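Local coordinates for protein catechol 2,3-dioxygenase (Pseudomonas sp. KL28, PDB 3HPY) that probably cleaves the ring of catechol with dioxygen at an iron site, giving (2Z,4E)-2-hydroxy-6-oxohexa-2,4-dienoate in the breakdown of aromatic hydrocarbons, at residues 87-92 / 165-170; 35-38 / 42-45; 78-83 / 93-98. One frame throughout, in Å; residues are numbered along the deposited sequence.

Contact 1. Residues 87-92 / 165-170; sequences QAYGLT and VQKIFT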
# COMPACT_ATOMS: atom_id res chain seq x y z
N GLN C 87 -23.19 37.93 -14.08
CA GLN C 87 -24.07 39.09 -14.00
C GLN C 87 -25.31 38.89 -14.86
O GLN C 87 -26.41 39.24 -14.45
CB GLN C 87 -23.33 40.35 -14.44
CG GLN C 87 -22.04 40.59 -13.69
CD GLN C 87 -21.45 41.92 -14.04
OE1 GLN C 87 -20.24 42.05 -14.22
NE2 GLN C 87 -22.29 42.94 -14.12
N ALA C 88 -25.14 38.32 -16.05
CA ALA C 88 -26.28 38.08 -16.94
C ALA C 88 -27.26 37.15 -16.24
O ALA C 88 -28.48 37.24 -16.44
CB ALA C 88 -25.81 37.45 -18.26
N TYR C 89 -26.72 36.25 -15.41
CA TYR C 89 -27.51 35.28 -14.66
C TYR C 89 -28.29 35.99 -13.56
O TYR C 89 -29.32 35.50 -13.11
CB TYR C 89 -26.59 34.23 -14.02
CG TYR C 89 -27.33 33.01 -13.49
CD1 TYR C 89 -27.84 32.05 -14.36
CD2 TYR C 89 -27.53 32.83 -12.11
CE1 TYR C 89 -28.54 30.94 -13.88
CE2 TYR C 89 -28.23 31.72 -11.63
CZ TYR C 89 -28.73 30.78 -12.51
OH TYR C 89 -29.43 29.70 -12.03
N GLY C 90 -27.77 37.14 -13.13
CA GLY C 90 -28.45 37.89 -12.09
C GLY C 90 -27.67 38.04 -10.79
O GLY C 90 -28.16 38.66 -9.84
N LEU C 91 -26.46 37.49 -10.75
CA LEU C 91 -25.64 37.57 -9.55
C LEU C 91 -24.82 38.85 -9.56
O LEU C 91 -24.35 39.30 -10.61
CB LEU C 91 -24.70 36.36 -9.46
CG LEU C 91 -25.35 34.99 -9.26
CD1 LEU C 91 -24.32 33.89 -9.43
CD2 LEU C 91 -25.99 34.91 -7.88
N THR C 92 -24.66 39.45 -8.39
CA THR C 92 -23.87 40.67 -8.28
C THR C 92 -22.43 40.25 -8.03
O THR C 92 -22.16 39.41 -7.17
CB THR C 92 -24.35 41.53 -7.12
OG1 THR C 92 -25.77 41.69 -7.20
CG2 THR C 92 -23.69 42.90 -7.17
N VAL C 165 -27.68 26.71 -5.79
CA VAL C 165 -26.21 26.68 -5.89
C VAL C 165 -25.80 25.77 -7.04
O VAL C 165 -24.92 26.11 -7.82
CB VAL C 165 -25.54 26.16 -4.60
CG1 VAL C 165 -24.03 25.97 -4.83
CG2 VAL C 165 -25.75 27.15 -3.47
N GLN C 166 -26.46 24.62 -7.14
CA GLN C 166 -26.16 23.68 -8.20
C GLN C 166 -26.34 24.35 -9.57
O GLN C 166 -25.44 24.29 -10.41
CB GLN C 166 -27.06 22.45 -8.07
CG GLN C 166 -27.01 21.51 -9.27
CD GLN C 166 -27.61 20.15 -9.01
OE1 GLN C 166 -28.55 20.00 -8.21
NE2 GLN C 166 -27.10 19.13 -9.69
N LYS C 167 -27.49 24.99 -9.77
CA LYS C 167 -27.79 25.66 -11.04
C LYS C 167 -26.67 26.59 -11.47
O LYS C 167 -26.24 26.56 -12.63
CB LYS C 167 -29.09 26.47 -10.93
CG LYS C 167 -30.33 25.65 -10.65
CD LYS C 167 -31.62 26.49 -10.77
CE LYS C 167 -31.88 27.38 -9.54
NZ LYS C 167 -30.99 28.58 -9.44
N ILE C 168 -26.19 27.42 -10.55
CA ILE C 168 -25.13 28.36 -10.88
C ILE C 168 -23.87 27.60 -11.29
O ILE C 168 -23.20 27.96 -12.26
CB ILE C 168 -24.79 29.27 -9.70
CG1 ILE C 168 -26.05 30.03 -9.26
CG2 ILE C 168 -23.69 30.24 -10.08
CD1 ILE C 168 -25.89 30.74 -7.95
N PHE C 169 -23.54 26.56 -10.53
CA PHE C 169 -22.35 25.78 -10.85
C PHE C 169 -22.45 25.02 -12.16
O PHE C 169 -21.51 25.05 -12.96
CB PHE C 169 -22.01 24.81 -9.72
CG PHE C 169 -21.18 25.43 -8.64
CD1 PHE C 169 -21.77 26.14 -7.60
CD2 PHE C 169 -19.79 25.37 -8.70
CE1 PHE C 169 -20.99 26.80 -6.65
CE2 PHE C 169 -19.00 26.02 -7.75
CZ PHE C 169 -19.60 26.74 -6.72
N THR C 170 -23.58 24.34 -12.40
CA THR C 170 -23.74 23.56 -13.62
C THR C 170 -24.22 24.34 -14.84
O THR C 170 -23.95 23.94 -15.98
CB THR C 170 -24.69 22.33 -13.42
OG1 THR C 170 -26.05 22.79 -13.29
CG2 THR C 170 -24.30 21.53 -12.19
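Tyr89, in the last turn of helix 76-89, and Leu91 just beyond it meet Lys167 and Ile168 of helix 162-171, joining the N-terminal and C-terminal halves of this two-domain extradiol dioxygenase. A Schellman motif ends the first helix: Gly90, at positive phi (116°), gives its N to Gln87 O, and the chain then turns so that Leu91 faces the same helix as Tyr89. The apolar part centres on Ile168. Ile168 CG1 lies 3.6 Å from Tyr89 CE2, the ring crossing it obliquely, while the Leu91 and Ile168 side chains meet tip to tip, with Leu91 CD1 3.8 Å from Ile168 CG2 and equally close to Ile168 CD1. Val172 and Leu173, in the loop after the second helix, extend this packing, Val172 against Tyr89 and Leu173 against Ile168. One polar bond is added at the partly exposed border. With CG anti to the backbone N (chi1 -167°), Tyr89 carries its hydroxyl across to Lys167, whose chain bends at chi3 and chi4 and curls round to the hydroxyl edge of the phenol. Lys167 NZ thus donates to Tyr89 OH over 3.2 Å, near the plane of the ring, and Lys167 CB sits 3.4 Å from that same oxygen.

Contact 2. Residues 35-38 / 42-45; sequences TGRD and RVYF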
# COMPACT_ATOMS: atom_id res chain seq x y z
N THR C 35 4.33 30.52 2.25
CA THR C 35 4.89 31.15 1.09
C THR C 35 4.95 32.67 1.09
O THR C 35 5.48 33.29 0.16
CB THR C 35 4.15 30.60 -0.13
OG1 THR C 35 4.57 31.28 -1.31
CG2 THR C 35 2.66 30.72 0.08
N GLY C 36 4.43 33.26 2.15
CA GLY C 36 4.42 34.70 2.29
C GLY C 36 3.46 35.16 3.37
O GLY C 36 2.52 34.45 3.72
N ARG C 37 3.71 36.35 3.89
CA ARG C 37 2.86 36.94 4.92
C ARG C 37 2.74 38.41 4.57
O ARG C 37 3.73 39.14 4.60
CB ARG C 37 3.52 36.76 6.29
CG ARG C 37 3.97 35.33 6.56
CD ARG C 37 4.78 35.20 7.84
NE ARG C 37 3.94 35.29 9.03
CZ ARG C 37 4.39 35.11 10.27
NH1 ARG C 37 5.67 34.84 10.48
NH2 ARG C 37 3.56 35.20 11.30
N ASP C 38 1.53 38.85 4.22
CA ASP C 38 1.32 40.25 3.85
C ASP C 38 1.24 41.20 5.04
O ASP C 38 1.54 40.84 6.18
CB ASP C 38 0.06 40.40 2.97
CG ASP C 38 -1.22 39.97 3.68
OD1 ASP C 38 -1.33 40.15 4.91
OD2 ASP C 38 -2.13 39.47 2.99
N ARG C 42 -1.93 38.12 7.21
CA ARG C 42 -2.33 36.84 6.65
C ARG C 42 -1.09 36.09 6.19
O ARG C 42 -0.18 36.68 5.62
CB ARG C 42 -3.27 37.05 5.47
CG ARG C 42 -4.37 38.03 5.75
CD ARG C 42 -4.65 38.83 4.49
NE ARG C 42 -5.81 38.34 3.76
CZ ARG C 42 -6.12 38.74 2.53
NH1 ARG C 42 -5.35 39.63 1.90
NH2 ARG C 42 -7.21 38.29 1.94
N VAL C 43 -1.06 34.78 6.45
CA VAL C 43 0.08 33.97 6.03
C VAL C 43 -0.39 32.95 4.99
O VAL C 43 -1.40 32.26 5.19
CB VAL C 43 0.73 33.26 7.25
CG1 VAL C 43 -0.30 32.49 8.01
CG2 VAL C 43 1.84 32.34 6.78
N TYR C 44 0.33 32.89 3.88
CA TYR C 44 -0.02 32.01 2.77
C TYR C 44 0.73 30.68 2.77
O TYR C 44 1.93 30.62 3.08
CB TYR C 44 0.22 32.72 1.43
CG TYR C 44 -0.46 34.08 1.27
CD1 TYR C 44 -0.08 35.17 2.06
CD2 TYR C 44 -1.44 34.28 0.30
CE1 TYR C 44 -0.67 36.42 1.89
CE2 TYR C 44 -2.04 35.53 0.12
CZ TYR C 44 -1.65 36.60 0.92
OH TYR C 44 -2.23 37.84 0.75
N PHE C 45 0.01 29.63 2.38
CA PHE C 45 0.55 28.28 2.30
C PHE C 45 0.17 27.63 0.98
O PHE C 45 -0.74 28.10 0.30
CB PHE C 45 -0.02 27.39 3.41
CG PHE C 45 0.35 27.81 4.80
CD1 PHE C 45 -0.49 28.63 5.55
CD2 PHE C 45 1.50 27.31 5.40
CE1 PHE C 45 -0.19 28.94 6.87
CE2 PHE C 45 1.81 27.62 6.72
CZ PHE C 45 0.96 28.43 7.45
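Asp38 holds CG between its backbone N and carbonyl carbon (chi1 62°), and Tyr44 sets its ring anti to its own carbonyl carbon; together these torsions bring carboxylate and phenol into contact. Tyr44 OH donates to Asp38 OD2 over 2.8 Å, on the anti side and somewhat out of the carboxylate plane, which stands nearly perpendicular to the ring (87°). Asp38 OD2 also lies 3.0 Å from Arg42 CD and receives a weak salt-bridge bond from Arg42 NH1 (3.4 Å), the arginine chain being bent at chi2 and chi3. Asp38 OD1 takes Arg42 N from above the carboxylate plane; it thus accepts two backbone N-H groups, of Gln40 and Arg42, at the turn. Arg42 has a further partner in Gln13 OE1, bonded to NH2, and Tyr44 OH is also bonded to Leu102 N.

These groups sit at the turn end of an antiparallel beta hairpin, strands 33-37 and 43-46, which forms one margin of the N-terminal sheet. Tyr44 N donates to Gly36 O at 2.7 Å, almost straight (178°), and Asp38 N bonds to Arg42 O at 3.1 Å. Arg37 and Val43 form a non-hydrogen-bonded pair between these links, their side chains pointing the same way, with Arg37 CG 3.7 Å from Val43 CG2; Ile23 of helix 19-29 touches both. On the other face, the Tyr44 ring turns its edge to Gly36 O, which lies in the ring plane 3.2 Å from Tyr44 CD1. At the far end of the pairing, Thr35 CG2 packs 3.4 Å from Tyr44 CB.

Contact 3. Residues 78-83 / 93-98; sequences TLEKLD and TTRIPA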
# COMPACT_ATOMS: atom_id res chain seq x y z
N THR C 78 -11.13 34.20 -20.03
CA THR C 78 -12.14 33.33 -19.44
C THR C 78 -12.74 34.04 -18.23
O THR C 78 -13.96 34.02 -18.03
CB THR C 78 -11.51 32.00 -18.99
OG1 THR C 78 -10.74 31.46 -20.07
CG2 THR C 78 -12.60 31.00 -18.60
N LEU C 79 -11.87 34.66 -17.43
CA LEU C 79 -12.28 35.37 -16.23
C LEU C 79 -13.36 36.39 -16.57
O LEU C 79 -14.45 36.37 -15.99
CB LEU C 79 -11.08 36.07 -15.60
CG LEU C 79 -11.27 36.65 -14.19
CD1 LEU C 79 -11.62 35.52 -13.23
CD2 LEU C 79 -9.99 37.35 -13.73
N GLU C 80 -13.06 37.29 -17.51
CA GLU C 80 -14.01 38.32 -17.92
C GLU C 80 -15.30 37.65 -18.39
O GLU C 80 -16.40 38.04 -18.01
CB GLU C 80 -13.44 39.14 -19.08
CG GLU C 80 -12.11 39.83 -18.78
CD GLU C 80 -12.20 40.76 -17.58
OE1 GLU C 80 -13.32 41.22 -17.27
OE2 GLU C 80 -11.15 41.04 -16.97
N LYS C 81 -15.13 36.62 -19.20
CA LYS C 81 -16.25 35.86 -19.76
C LYS C 81 -17.18 35.36 -18.65
O LYS C 81 -18.40 35.53 -18.72
CB LYS C 81 -15.67 34.69 -20.56
CG LYS C 81 -16.59 34.13 -21.61
CD LYS C 81 -17.50 33.06 -21.05
CE LYS C 81 -18.28 32.38 -22.17
NZ LYS C 81 -19.20 31.33 -21.65
N LEU C 82 -16.61 34.74 -17.62
CA LEU C 82 -17.42 34.23 -16.51
C LEU C 82 -18.04 35.33 -15.66
O LEU C 82 -19.19 35.21 -15.23
CB LEU C 82 -16.57 33.28 -15.66
CG LEU C 82 -16.26 32.02 -16.46
CD1 LEU C 82 -15.12 31.24 -15.83
CD2 LEU C 82 -17.52 31.17 -16.56
N ASP C 83 -17.30 36.41 -15.41
CA ASP C 83 -17.85 37.52 -14.64
C ASP C 83 -19.14 37.95 -15.35
O ASP C 83 -20.18 38.08 -14.72
CB ASP C 83 -16.84 38.68 -14.59
CG ASP C 83 -17.29 39.84 -13.70
OD1 ASP C 83 -16.66 40.91 -13.79
OD2 ASP C 83 -18.25 39.69 -12.91
N THR C 93 -21.51 40.83 -8.80
CA THR C 93 -20.10 40.49 -8.66
C THR C 93 -19.25 41.66 -8.17
O THR C 93 -19.56 42.82 -8.43
CB THR C 93 -19.51 39.98 -9.99
OG1 THR C 93 -19.45 41.06 -10.94
CG2 THR C 93 -20.37 38.87 -10.56
N THR C 94 -18.17 41.32 -7.48
CA THR C 94 -17.24 42.30 -6.94
C THR C 94 -15.87 42.00 -7.52
O THR C 94 -15.39 40.87 -7.45
CB THR C 94 -17.15 42.20 -5.41
OG1 THR C 94 -18.47 42.17 -4.85
CG2 THR C 94 -16.38 43.39 -4.85
N ARG C 95 -15.22 43.01 -8.10
CA ARG C 95 -13.90 42.78 -8.68
C ARG C 95 -12.79 43.22 -7.73
O ARG C 95 -12.50 44.41 -7.62
CB ARG C 95 -13.79 43.52 -10.01
CG ARG C 95 -12.40 43.52 -10.61
CD ARG C 95 -11.98 42.16 -11.17
NE ARG C 95 -12.34 42.01 -12.58
CZ ARG C 95 -13.54 41.65 -13.03
NH1 ARG C 95 -14.52 41.40 -12.17
NH2 ARG C 95 -13.75 41.55 -14.33
N ILE C 96 -12.20 42.26 -7.02
CA ILE C 96 -11.10 42.56 -6.10
C ILE C 96 -9.86 42.84 -6.93
O ILE C 96 -9.46 42.02 -7.76
CB ILE C 96 -10.79 41.38 -5.15
CG1 ILE C 96 -11.94 41.15 -4.17
CG2 ILE C 96 -9.53 41.68 -4.35
CD1 ILE C 96 -13.18 40.54 -4.79
N PRO C 97 -9.21 44.00 -6.71
CA PRO C 97 -8.01 44.38 -7.45
C PRO C 97 -6.79 43.47 -7.27
O PRO C 97 -6.61 42.84 -6.22
CB PRO C 97 -7.74 45.81 -6.98
CG PRO C 97 -8.30 45.80 -5.58
CD PRO C 97 -9.58 45.05 -5.73
N ALA C 98 -5.95 43.42 -8.30
CA ALA C 98 -4.75 42.61 -8.27
C ALA C 98 -3.79 43.16 -7.24
O ALA C 98 -3.57 44.37 -7.15
CB ALA C 98 -4.10 42.61 -9.64
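Helix 78-83 runs roughly antiparallel to strand 93-96, at 153° between their directions, with the axes 11.1 Å apart and the CA atoms coming closest at Asp83 and Thr93. The two belong to a beta-alpha-beta-beta-beta module of the vicinal oxygen chelate (glyoxalase-like) fold, in which strand 65-73, helix 76-89 and strands 93-96, 107-111 and 117-121 follow in order: the helix packs on the sheet, and the chain returns as one of its two edge strands within the chain. Polar side chains bridge the gap. Asp83 extends toward the strand, its carboxylate swung away from its own backbone N (chi1 -175°), and divides that group between two residues. Asp83 OD2 takes the hydroxyl of Thr93 on its syn side, Thr93 OG1 lying 2.7 Å away, and OD1 receives the guanidinium of Arg95.

The Arg95 chain bends at chi2 and chi3, and its terminal nitrogens face the helix. It grips end-on, both nitrogens converging on a single atom: Arg95 NH1 lies 2.7 Å and Arg95 NH2 3.0 Å from Asp83 OD1. The oxygen lies close to the guanidinium plane, but the carboxylate is turned 61° from that plane, and both donors reach it from the same face. Three bonds thus fix the rotation of this buried carboxylate, and the positive guanidinium would probably favour its ionised form. Val108 of the neighbouring strand 107-111 touches both Asp83 and Arg95.

Glu80, one turn earlier, widens the salt bridge into a network. Its CA-CB bond points away from the strand, but a bend at chi2 swings the carboxylate back, crossing Arg95 at about a right angle. Glu80 OE1 then meets the guanidinium edge in plane, 3.0 Å from Arg95 NH2.

Overall arrangement
Contacts 1 and 3 share helix 76-89 and alternate along the chain; their centres lie 14 Å apart, and they touch through the side chains of Gln87 and Thr93. Contact 3 ties the helix to its own domain's sheet, whereas contact 1 joins its C-terminal end to the second domain. Contact 2 precedes both in sequence and sits at the other margin of the same sheet. Its centre is about 31 Å from that of contact 1 and about 23 Å from that of contact 3, whose nearest atoms are about 8 Å away. All three lie away from the iron, bound by His154, His216 and Glu267, and from the 4-methylcatechol beside it in the C-terminal domain.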